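Local structure of putative alpha-L-fucosidase (Bacteroides thetaiotaomicron, 4H41) at residues Leu58-Met63 with Asp69-Ile74; Met104-Ala109 with Met114-Gly119; Ala254-Asn259 with Leu297-Arg302. The protein is a putative alpha-L-fucosidase with a TIM-barrel fold, probably acting on host glycans in carbohydrate metabolism. All coordinates share one frame; numbering follows the deposited sequence.

Contact 1: residues Leu58-Met63 with Asp69-Ile74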
loop_
_atom_site.group_PDB
_atom_site.type_symbol
_atom_site.label_atom_id
_atom_site.label_comp_id
_atom_site.label_asym_id
_atom_site.label_seq_id
_atom_site.Cartn_x
_atom_site.Cartn_y
_atom_site.Cartn_z
ATOM N N LEU B 58 16.762 -7.258 -17.135
ATOM C CA LEU B 58 16.668 -8.345 -16.149
ATOM C C LEU B 58 15.222 -8.873 -16.038
ATOM O O LEU B 58 15.012 -10.083 -15.949
ATOM C CB LEU B 58 17.176 -7.849 -14.798
ATOM C CG LEU B 58 17.057 -8.800 -13.608
ATOM C CD1 LEU B 58 17.871 -10.073 -13.854
ATOM C CD2 LEU B 58 17.536 -8.115 -12.303
ATOM N N ASP B 59 14.221 -7.987 -16.104
ATOM C CA ASP B 59 12.840 -8.469 -16.051
ATOM C C ASP B 59 12.493 -9.301 -17.256
ATOM O O ASP B 59 11.797 -10.315 -17.101
ATOM C CB ASP B 59 11.790 -7.338 -15.892
ATOM C CG ASP B 59 10.900 -7.661 -14.719
ATOM O OD1 ASP B 59 11.434 -8.064 -13.675
ATOM O OD2 ASP B 59 9.661 -7.542 -14.861
ATOM N N PHE B 60 12.998 -8.949 -18.425
ATOM C CA PHE B 60 12.737 -9.756 -19.622
ATOM C C PHE B 60 13.347 -11.159 -19.451
ATOM O O PHE B 60 12.780 -12.148 -19.935
ATOM C CB PHE B 60 13.254 -9.069 -20.875
ATOM C CG PHE B 60 12.224 -8.182 -21.556
ATOM C CD1 PHE B 60 11.744 -7.032 -20.925
ATOM C CD2 PHE B 60 11.757 -8.481 -22.833
ATOM C CE1 PHE B 60 10.794 -6.212 -21.541
ATOM C CE2 PHE B 60 10.838 -7.634 -23.469
ATOM C CZ PHE B 60 10.399 -6.483 -22.834
ATOM N N GLN B 61 14.501 -11.261 -18.767
ATOM C CA GLN B 61 15.108 -12.555 -18.452
ATOM C C GLN B 61 14.206 -13.384 -17.521
ATOM O O GLN B 61 14.039 -14.587 -17.765
ATOM C CB GLN B 61 16.474 -12.379 -17.799
ATOM C CG GLN B 61 17.538 -11.761 -18.695
ATOM C CD GLN B 61 18.803 -11.580 -17.926
ATOM O OE1 GLN B 61 19.308 -12.543 -17.340
ATOM N NE2 GLN B 61 19.383 -10.381 -17.948
ATOM N N HIS B 62 13.586 -12.735 -16.506
ATOM C CA HIS B 62 12.672 -13.430 -15.573
ATOM C C HIS B 62 11.436 -13.906 -16.344
ATOM O O HIS B 62 10.926 -14.997 -16.091
ATOM C CB HIS B 62 12.241 -12.539 -14.358
ATOM C CG HIS B 62 13.348 -12.144 -13.413
ATOM N ND1 HIS B 62 14.231 -13.085 -12.898
ATOM C CD2 HIS B 62 13.608 -10.948 -12.844
ATOM C CE1 HIS B 62 15.045 -12.418 -12.090
ATOM N NE2 HIS B 62 14.717 -11.119 -12.035
HETATM N N MSE B 63 10.986 -13.114 -17.335
HETATM C CA MSE B 63 9.846 -13.491 -18.178
HETATM C C MSE B 63 10.178 -14.670 -19.049
HETATM O O MSE B 63 9.409 -15.624 -19.133
HETATM C CB MSE B 63 9.430 -12.317 -19.080
HETATM C CG MSE B 63 8.834 -11.134 -18.350
HETATM SE SE MSE B 63 8.663 -9.699 -19.677
HETATM C CE MSE B 63 8.451 -8.209 -18.459
ATOM N N ASP B 69 6.301 -15.225 -24.225
ATOM C CA ASP B 69 6.753 -15.021 -25.604
ATOM C C ASP B 69 6.189 -13.739 -26.214
ATOM O O ASP B 69 6.474 -13.457 -27.392
ATOM C CB ASP B 69 6.373 -16.243 -26.464
ATOM C CG ASP B 69 4.887 -16.582 -26.609
ATOM O OD1 ASP B 69 4.055 -15.649 -26.626
ATOM O OD2 ASP B 69 4.569 -17.770 -26.760
ATOM N N THR B 70 5.328 -13.032 -25.486
ATOM C CA THR B 70 4.624 -11.844 -25.971
ATOM C C THR B 70 4.611 -10.774 -24.909
ATOM O O THR B 70 4.293 -11.063 -23.770
ATOM C CB THR B 70 3.185 -12.229 -26.349
ATOM O OG1 THR B 70 3.204 -13.196 -27.396
ATOM C CG2 THR B 70 2.365 -11.046 -26.822
ATOM N N VAL B 71 4.966 -9.542 -25.272
ATOM C CA VAL B 71 4.907 -8.397 -24.349
ATOM C C VAL B 71 4.074 -7.308 -24.999
ATOM O O VAL B 71 4.193 -7.054 -26.219
ATOM C CB VAL B 71 6.291 -7.909 -23.911
ATOM C CG1 VAL B 71 6.988 -8.962 -23.071
ATOM C CG2 VAL B 71 7.158 -7.516 -25.115
ATOM N N ILE B 72 3.179 -6.712 -24.218
ATOM C CA ILE B 72 2.221 -5.749 -24.731
ATOM C C ILE B 72 2.344 -4.441 -23.988
ATOM O O ILE B 72 1.944 -4.376 -22.802
ATOM C CB ILE B 72 0.778 -6.279 -24.599
ATOM C CG1 ILE B 72 0.597 -7.683 -25.253
ATOM C CG2 ILE B 72 -0.189 -5.232 -25.168
ATOM C CD1 ILE B 72 0.278 -8.774 -24.268
HETATM N N MSE B 73 2.803 -3.380 -24.672
HETATM C CA MSE B 73 2.909 -2.063 -24.023
HETATM C C MSE B 73 1.519 -1.518 -23.965
HETATM O O MSE B 73 0.902 -1.344 -25.000
HETATM C CB MSE B 73 3.855 -1.151 -24.794
HETATM C CG MSE B 73 4.279 0.050 -23.950
HETATM SE SE MSE B 73 5.327 1.280 -25.026
HETATM C CE MSE B 73 3.986 1.707 -26.220
ATOM N N ILE B 74 0.972 -1.373 -22.783
ATOM C CA ILE B 74 -0.481 -1.199 -22.630
ATOM C C ILE B 74 -1.071 0.055 -23.287
ATOM O O ILE B 74 -2.134 -0.056 -23.887
ATOM C CB ILE B 74 -0.899 -1.349 -21.135
ATOM C CG1 ILE B 74 -2.397 -1.645 -21.011
ATOM C CG2 ILE B 74 -0.480 -0.160 -20.309
ATOM C CD1 ILE B 74 -2.832 -2.172 -19.622
#
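V71 holds CG1 anti to its own carbonyl carbon (chi1 -66°), which leaves CG2 between the backbone N and the carbonyl carbon, and this fork opens onto F60 and M63 of the helix. M63, a selenomethionine here, sets CG anti to its carbonyl carbon (chi1 -68°) and runs on extended, carrying its selenium from the helix surface to the valine. The CB of F60 points neither to nor from the strand, but the far end of its ring comes near it. The two branches of V71 divide the work. CG1 lies 3.9 Å from M63 SE and also 4.1 Å from F60 CE2, bridging the two helix residues. CG2 touches the ring only, meeting it obliquely, 4.0 Å from F60 CE2 and 4.1 Å from F60 CZ. The helix pair is itself packed together: M63 SE sits above one face of the F60 ring, 4.2 Å from its plane and displaced toward the rim. Ring, selenium and valine fork therefore form one wholly apolar, buried cluster. No hydrogen bond crosses it, and the summed buried surface is a modest 103 Å². At the start of the strand, T70 OG1 donates to D69 OD1 over 2.7 Å, and the same carboxylate oxygen receives a salt bridge from K307. The contact lies within the beta-alpha-beta unit of strand 34-39, helix 53-65 and strand 70-73, where V71 looks outward from the barrel wall toward its covering helix. Beside it, M63 also packs on T37 of strand 34-39 and on F313 and S314 of helix 313-316, while V71 reaches L39; on the other flank, the backbone of V71 bonds to K115 and Y117 of strand 115-119.

Contact 2: residues Met104-Ala109 with Met114-Gly119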
loop_
_atom_site.group_PDB
_atom_site.type_symbol
_atom_site.label_atom_id
_atom_site.label_comp_id
_atom_site.label_asym_id
_atom_site.label_seq_id
_atom_site.Cartn_x
_atom_site.Cartn_y
_atom_site.Cartn_z
HETATM N N MSE B 104 13.177 0.889 -26.539
HETATM C CA MSE B 104 13.753 -0.011 -25.547
HETATM C C MSE B 104 13.059 -1.345 -25.550
HETATM O O MSE B 104 13.737 -2.374 -25.603
HETATM C CB MSE B 104 13.675 0.592 -24.131
HETATM C CG MSE B 104 14.435 -0.217 -23.111
HETATM SE SE MSE B 104 13.985 0.357 -21.339
HETATM C CE MSE B 104 12.142 -0.329 -21.295
ATOM N N TYR B 105 11.732 -1.348 -25.462
ATOM C CA TYR B 105 10.985 -2.611 -25.447
ATOM C C TYR B 105 11.149 -3.393 -26.729
ATOM O O TYR B 105 11.244 -4.608 -26.677
ATOM C CB TYR B 105 9.496 -2.389 -25.178
ATOM C CG TYR B 105 9.197 -1.895 -23.790
ATOM C CD1 TYR B 105 9.755 -2.515 -22.668
ATOM C CD2 TYR B 105 8.278 -0.876 -23.574
ATOM C CE1 TYR B 105 9.420 -2.111 -21.383
ATOM C CE2 TYR B 105 7.943 -0.463 -22.287
ATOM C CZ TYR B 105 8.515 -1.085 -21.198
ATOM O OH TYR B 105 8.156 -0.700 -19.934
ATOM N N LEU B 106 11.151 -2.732 -27.877
ATOM C CA LEU B 106 11.363 -3.432 -29.154
ATOM C C LEU B 106 12.740 -4.105 -29.186
ATOM O O LEU B 106 12.834 -5.249 -29.640
ATOM C CB LEU B 106 11.187 -2.488 -30.311
ATOM C CG LEU B 106 9.731 -2.159 -30.632
ATOM C CD1 LEU B 106 9.634 -0.957 -31.544
ATOM C CD2 LEU B 106 9.034 -3.319 -31.307
ATOM N N ARG B 107 13.785 -3.440 -28.677
ATOM C CA ARG B 107 15.138 -4.020 -28.639
ATOM C C ARG B 107 15.188 -5.191 -27.665
ATOM O O ARG B 107 15.798 -6.214 -27.958
ATOM C CB ARG B 107 16.189 -2.965 -28.273
ATOM C CG ARG B 107 16.492 -2.029 -29.437
ATOM C CD ARG B 107 17.666 -1.105 -29.160
ATOM N NE ARG B 107 17.357 -0.115 -28.132
ATOM C CZ ARG B 107 17.691 -0.172 -26.851
ATOM N NH1 ARG B 107 18.386 -1.206 -26.380
ATOM N NH2 ARG B 107 17.329 0.804 -26.020
ATOM N N LEU B 108 14.538 -5.059 -26.506
ATOM C CA LEU B 108 14.531 -6.141 -25.525
ATOM C C LEU B 108 13.718 -7.329 -26.051
ATOM O O LEU B 108 14.141 -8.468 -25.883
ATOM C CB LEU B 108 13.987 -5.663 -24.175
ATOM C CG LEU B 108 14.876 -4.667 -23.441
ATOM C CD1 LEU B 108 14.203 -4.178 -22.174
ATOM C CD2 LEU B 108 16.265 -5.278 -23.106
ATOM N N ALA B 109 12.574 -7.076 -26.708
ATOM C CA ALA B 109 11.770 -8.156 -27.286
ATOM C C ALA B 109 12.571 -8.905 -28.326
ATOM O O ALA B 109 12.518 -10.141 -28.356
ATOM C CB ALA B 109 10.478 -7.617 -27.887
HETATM N N MSE B 114 10.893 -12.358 -28.391
HETATM C CA MSE B 114 9.495 -12.173 -28.048
HETATM C C MSE B 114 8.814 -11.285 -29.093
HETATM O O MSE B 114 9.484 -10.531 -29.795
HETATM C CB MSE B 114 9.365 -11.552 -26.650
HETATM C CG MSE B 114 9.802 -12.508 -25.506
HETATM SE SE MSE B 114 9.803 -11.502 -23.948
HETATM C CE MSE B 114 10.675 -12.722 -22.766
ATOM N N LYS B 115 7.491 -11.390 -29.209
ATOM C CA LYS B 115 6.670 -10.508 -30.037
ATOM C C LYS B 115 6.219 -9.328 -29.198
ATOM O O LYS B 115 5.756 -9.508 -28.070
ATOM C CB LYS B 115 5.446 -11.225 -30.603
ATOM C CG LYS B 115 5.787 -12.082 -31.802
ATOM C CD LYS B 115 4.515 -12.516 -32.521
ATOM C CE LYS B 115 4.693 -13.395 -33.736
ATOM N NZ LYS B 115 5.937 -14.230 -33.763
ATOM N N PHE B 116 6.411 -8.120 -29.715
ATOM C CA PHE B 116 5.993 -6.900 -29.062
ATOM C C PHE B 116 4.678 -6.429 -29.691
ATOM O O PHE B 116 4.596 -6.337 -30.920
ATOM C CB PHE B 116 7.081 -5.810 -29.190
ATOM C CG PHE B 116 6.660 -4.444 -28.707
ATOM C CD1 PHE B 116 6.129 -3.513 -29.587
ATOM C CD2 PHE B 116 6.832 -4.073 -27.386
ATOM C CE1 PHE B 116 5.821 -2.224 -29.160
ATOM C CE2 PHE B 116 6.462 -2.800 -26.949
ATOM C CZ PHE B 116 6.013 -1.871 -27.849
ATOM N N TYR B 117 3.684 -6.118 -28.851
ATOM C CA TYR B 117 2.409 -5.527 -29.262
ATOM C C TYR B 117 2.386 -4.061 -28.804
ATOM O O TYR B 117 2.630 -3.781 -27.641
ATOM C CB TYR B 117 1.203 -6.251 -28.676
ATOM C CG TYR B 117 0.814 -7.511 -29.392
ATOM C CD1 TYR B 117 1.681 -8.598 -29.452
ATOM C CD2 TYR B 117 -0.463 -7.667 -29.922
ATOM C CE1 TYR B 117 1.302 -9.793 -30.072
ATOM C CE2 TYR B 117 -0.851 -8.855 -30.540
ATOM C CZ TYR B 117 0.023 -9.924 -30.577
ATOM O OH TYR B 117 -0.354 -11.099 -31.159
ATOM N N PHE B 118 2.002 -3.166 -29.703
ATOM C CA PHE B 118 1.929 -1.731 -29.468
ATOM C C PHE B 118 0.535 -1.328 -29.013
ATOM O O PHE B 118 -0.415 -1.489 -29.751
ATOM C CB PHE B 118 2.293 -0.996 -30.780
ATOM C CG PHE B 118 2.314 0.501 -30.614
ATOM C CD1 PHE B 118 3.452 1.145 -30.161
ATOM C CD2 PHE B 118 1.174 1.260 -30.857
ATOM C CE1 PHE B 118 3.470 2.528 -30.010
ATOM C CE2 PHE B 118 1.202 2.657 -30.736
ATOM C CZ PHE B 118 2.350 3.275 -30.324
ATOM N N GLY B 119 0.423 -0.796 -27.808
ATOM C CA GLY B 119 -0.849 -0.306 -27.293
ATOM C C GLY B 119 -1.188 1.064 -27.846
ATOM O O GLY B 119 -0.354 1.984 -27.818
#
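F116 drives its ring from the strand into the angle between Y105, L106 and A109 of the helix. Its CG stands anti to the backbone N (chi1 172°), extending the ring away from the strand backbone toward Y105 and L106. At the root, F116 CB rests 3.8 Å from L106 CD2 and a little farther from A109 CB. L106 CD2 lies above the rim at CD1 (F116 CD1 to L106 CD2 3.4 Å), and farther out CE1 still meets L106 CD2 and CG. L106 CG stands over the same face in a CH-pi contact, 4.3 Å from the centroid of F116. On the CE2 side Y105 CB approaches obliquely, 3.5 Å from F116 CE2, while the Y105 ring leads away. Replacing F116 by alanine is likely to leave the L106 branch without the ring it packs on and open a gap beside Y105 CB. Closer to the turn, M114 N donates to A109 O over 2.7 Å in a virtually straight bond (179° at the hydrogen). A109 CB also packs 3.6 Å from M114 O. Helix 101-111, outside the TIM-barrel wall, leads by a short turn into strand 115-119, the third strand, the segments running nearly antiparallel at 158°. Chemically, the straight backbone bond ties helix to strand entry; the rest relies on van der Waals packing round the phenyl ring, consistent with its burial.

Contact 3: residues Ala254-Asn259 with Leu297-Arg302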
loop_
_atom_site.group_PDB
_atom_site.type_symbol
_atom_site.label_atom_id
_atom_site.label_comp_id
_atom_site.label_asym_id
_atom_site.label_seq_id
_atom_site.Cartn_x
_atom_site.Cartn_y
_atom_site.Cartn_z
ATOM N N ALA B 254 -19.027 -20.249 -15.935
ATOM C CA ALA B 254 -20.181 -19.700 -16.657
ATOM C C ALA B 254 -19.764 -18.630 -17.661
ATOM O O ALA B 254 -20.176 -18.680 -18.821
ATOM C CB ALA B 254 -21.194 -19.137 -15.673
ATOM N N PHE B 255 -18.931 -17.664 -17.233
ATOM C CA PHE B 255 -18.523 -16.590 -18.145
ATOM C C PHE B 255 -17.513 -17.078 -19.175
ATOM O O PHE B 255 -17.581 -16.649 -20.325
ATOM C CB PHE B 255 -17.967 -15.381 -17.366
ATOM C CG PHE B 255 -19.073 -14.493 -16.841
ATOM C CD1 PHE B 255 -19.663 -13.546 -17.653
ATOM C CD2 PHE B 255 -19.554 -14.643 -15.549
ATOM C CE1 PHE B 255 -20.722 -12.767 -17.188
ATOM C CE2 PHE B 255 -20.599 -13.844 -15.073
ATOM C CZ PHE B 255 -21.180 -12.916 -15.903
ATOM N N PHE B 256 -16.561 -17.927 -18.792
ATOM C CA PHE B 256 -15.599 -18.396 -19.776
ATOM C C PHE B 256 -16.250 -19.247 -20.859
ATOM O O PHE B 256 -15.838 -19.166 -22.022
ATOM C CB PHE B 256 -14.452 -19.165 -19.110
ATOM C CG PHE B 256 -13.443 -18.341 -18.334
ATOM C CD1 PHE B 256 -13.628 -16.973 -18.125
ATOM C CD2 PHE B 256 -12.334 -18.935 -17.773
ATOM C CE1 PHE B 256 -12.670 -16.224 -17.433
ATOM C CE2 PHE B 256 -11.371 -18.176 -17.110
ATOM C CZ PHE B 256 -11.563 -16.831 -16.919
ATOM N N THR B 257 -17.274 -20.029 -20.509
ATOM C CA THR B 257 -17.993 -20.834 -21.487
ATOM C C THR B 257 -18.680 -19.919 -22.516
ATOM O O THR B 257 -18.571 -20.146 -23.730
ATOM C CB THR B 257 -19.003 -21.763 -20.814
ATOM O OG1 THR B 257 -18.282 -22.673 -19.976
ATOM C CG2 THR B 257 -19.819 -22.553 -21.836
ATOM N N VAL B 258 -19.311 -18.845 -22.040
ATOM C CA VAL B 258 -19.952 -17.896 -22.935
ATOM C C VAL B 258 -18.921 -17.127 -23.790
ATOM O O VAL B 258 -19.149 -16.972 -24.978
ATOM C CB VAL B 258 -20.837 -16.923 -22.132
ATOM C CG1 VAL B 258 -21.044 -15.633 -22.875
ATOM C CG2 VAL B 258 -22.164 -17.582 -21.775
ATOM N N ASN B 259 -17.836 -16.654 -23.207
ATOM C CA ASN B 259 -16.826 -15.905 -23.939
ATOM C C ASN B 259 -16.165 -16.792 -25.032
ATOM O O ASN B 259 -15.947 -16.327 -26.144
ATOM C CB ASN B 259 -15.799 -15.297 -22.991
ATOM C CG ASN B 259 -16.361 -14.165 -22.187
ATOM O OD1 ASN B 259 -17.437 -13.644 -22.500
ATOM N ND2 ASN B 259 -15.648 -13.758 -21.158
ATOM N N LEU B 297 -6.572 -19.776 -14.035
ATOM C CA LEU B 297 -5.888 -20.434 -15.148
ATOM C C LEU B 297 -6.472 -21.833 -15.386
ATOM O O LEU B 297 -6.525 -22.302 -16.528
ATOM C CB LEU B 297 -4.373 -20.501 -14.894
ATOM C CG LEU B 297 -3.657 -19.122 -14.807
ATOM C CD1 LEU B 297 -2.179 -19.336 -14.507
ATOM C CD2 LEU B 297 -3.796 -18.318 -16.087
ATOM N N GLU B 298 -6.903 -22.498 -14.288
ATOM C CA GLU B 298 -7.541 -23.810 -14.389
ATOM C C GLU B 298 -8.877 -23.688 -15.148
ATOM O O GLU B 298 -9.191 -24.530 -15.971
ATOM C CB GLU B 298 -7.751 -24.456 -13.016
ATOM C CG GLU B 298 -6.444 -24.940 -12.428
ATOM C CD GLU B 298 -6.511 -25.479 -11.014
ATOM O OE1 GLU B 298 -7.600 -25.420 -10.391
ATOM O OE2 GLU B 298 -5.455 -25.936 -10.516
ATOM N N ALA B 299 -9.663 -22.667 -14.857
ATOM C CA ALA B 299 -10.927 -22.436 -15.558
ATOM C C ALA B 299 -10.683 -22.142 -17.048
ATOM O O ALA B 299 -11.434 -22.621 -17.900
ATOM C CB ALA B 299 -11.667 -21.296 -14.909
ATOM N N ALA B 300 -9.642 -21.357 -17.373
ATOM C CA ALA B 300 -9.341 -21.056 -18.777
ATOM C C ALA B 300 -8.998 -22.322 -19.547
ATOM O O ALA B 300 -9.420 -22.500 -20.695
ATOM C CB ALA B 300 -8.193 -20.063 -18.869
ATOM N N LYS B 301 -8.215 -23.210 -18.927
ATOM C CA LYS B 301 -7.856 -24.481 -19.553
ATOM C C LYS B 301 -9.105 -25.371 -19.728
ATOM O O LYS B 301 -9.256 -25.987 -20.781
ATOM C CB LYS B 301 -6.801 -25.224 -18.779
ATOM C CG LYS B 301 -6.198 -26.377 -19.578
ATOM C CD LYS B 301 -5.032 -27.059 -18.862
ATOM C CE LYS B 301 -4.328 -28.077 -19.728
ATOM N NZ LYS B 301 -3.134 -28.674 -19.020
ATOM N N ARG B 302 -9.994 -25.432 -18.729
ATOM C CA ARG B 302 -11.235 -26.225 -18.854
ATOM C C ARG B 302 -12.103 -25.721 -20.003
ATOM O O ARG B 302 -12.792 -26.506 -20.639
ATOM C CB ARG B 302 -12.076 -26.175 -17.580
ATOM C CG ARG B 302 -11.540 -26.989 -16.419
ATOM C CD ARG B 302 -12.613 -27.179 -15.357
ATOM N NE ARG B 302 -13.022 -25.933 -14.718
ATOM C CZ ARG B 302 -12.415 -25.345 -13.690
ATOM N NH1 ARG B 302 -11.340 -25.888 -13.138
ATOM N NH2 ARG B 302 -12.907 -24.238 -13.175
#
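Two helices on the outside of the TIM barrel, 252-266 and 290-302, pack against each other here through F256, A299 and A300. F256 sets its CG anti to its carbonyl carbon (chi1 -73°) and points its ring at the facing helix, edge foremost. The rim meets the peptide link between the two alanines in the plane of the ring: F256 CD2 lies 3.7 Å from A299 C, and F256 CE2 lies 3.6 Å from A300 N. The methyl groups border this approach, with A299 CB 3.8 Å from F256 CD2 and A300 CB 4.1 Å from F256 CE2. Such small side chains let the phenyl edge reach the helix backbone, and the CA atoms of F256 and A300 come within 6.9 Å. No hydrogen bond joins the two segments, although R302 forms a salt bridge to D253 of helix 252-266, a polar tie beside the apolar one. On the barrel side, both F256 and A300 rest on T272 of strand 269-273, the strand that lies between these helices in sequence, and the F256 ring also meets that of Y305, just ahead of strand 307-310.

The three contacts follow one another along the chain, each closing before the next opens. Contacts 1 and 2 are neighbours, their centres 8 Å apart: strands 70-73 and 115-119 lie side by side in the eight-stranded parallel barrel, and the two contacts also pack directly, with M114 touching F60 and D69. Together they join the barrel wall to helices 53-65 and 101-111. Contact 3 stands apart, its centre 25 Å from contact 1 and 28 Å from contact 2, beyond the chain's centre from the latter. It joins helix to helix near strand 269-273. Helix-on-strand and helix-on-helix packing thus bind the outer helices to the barrel wall and to one another at distant points round it.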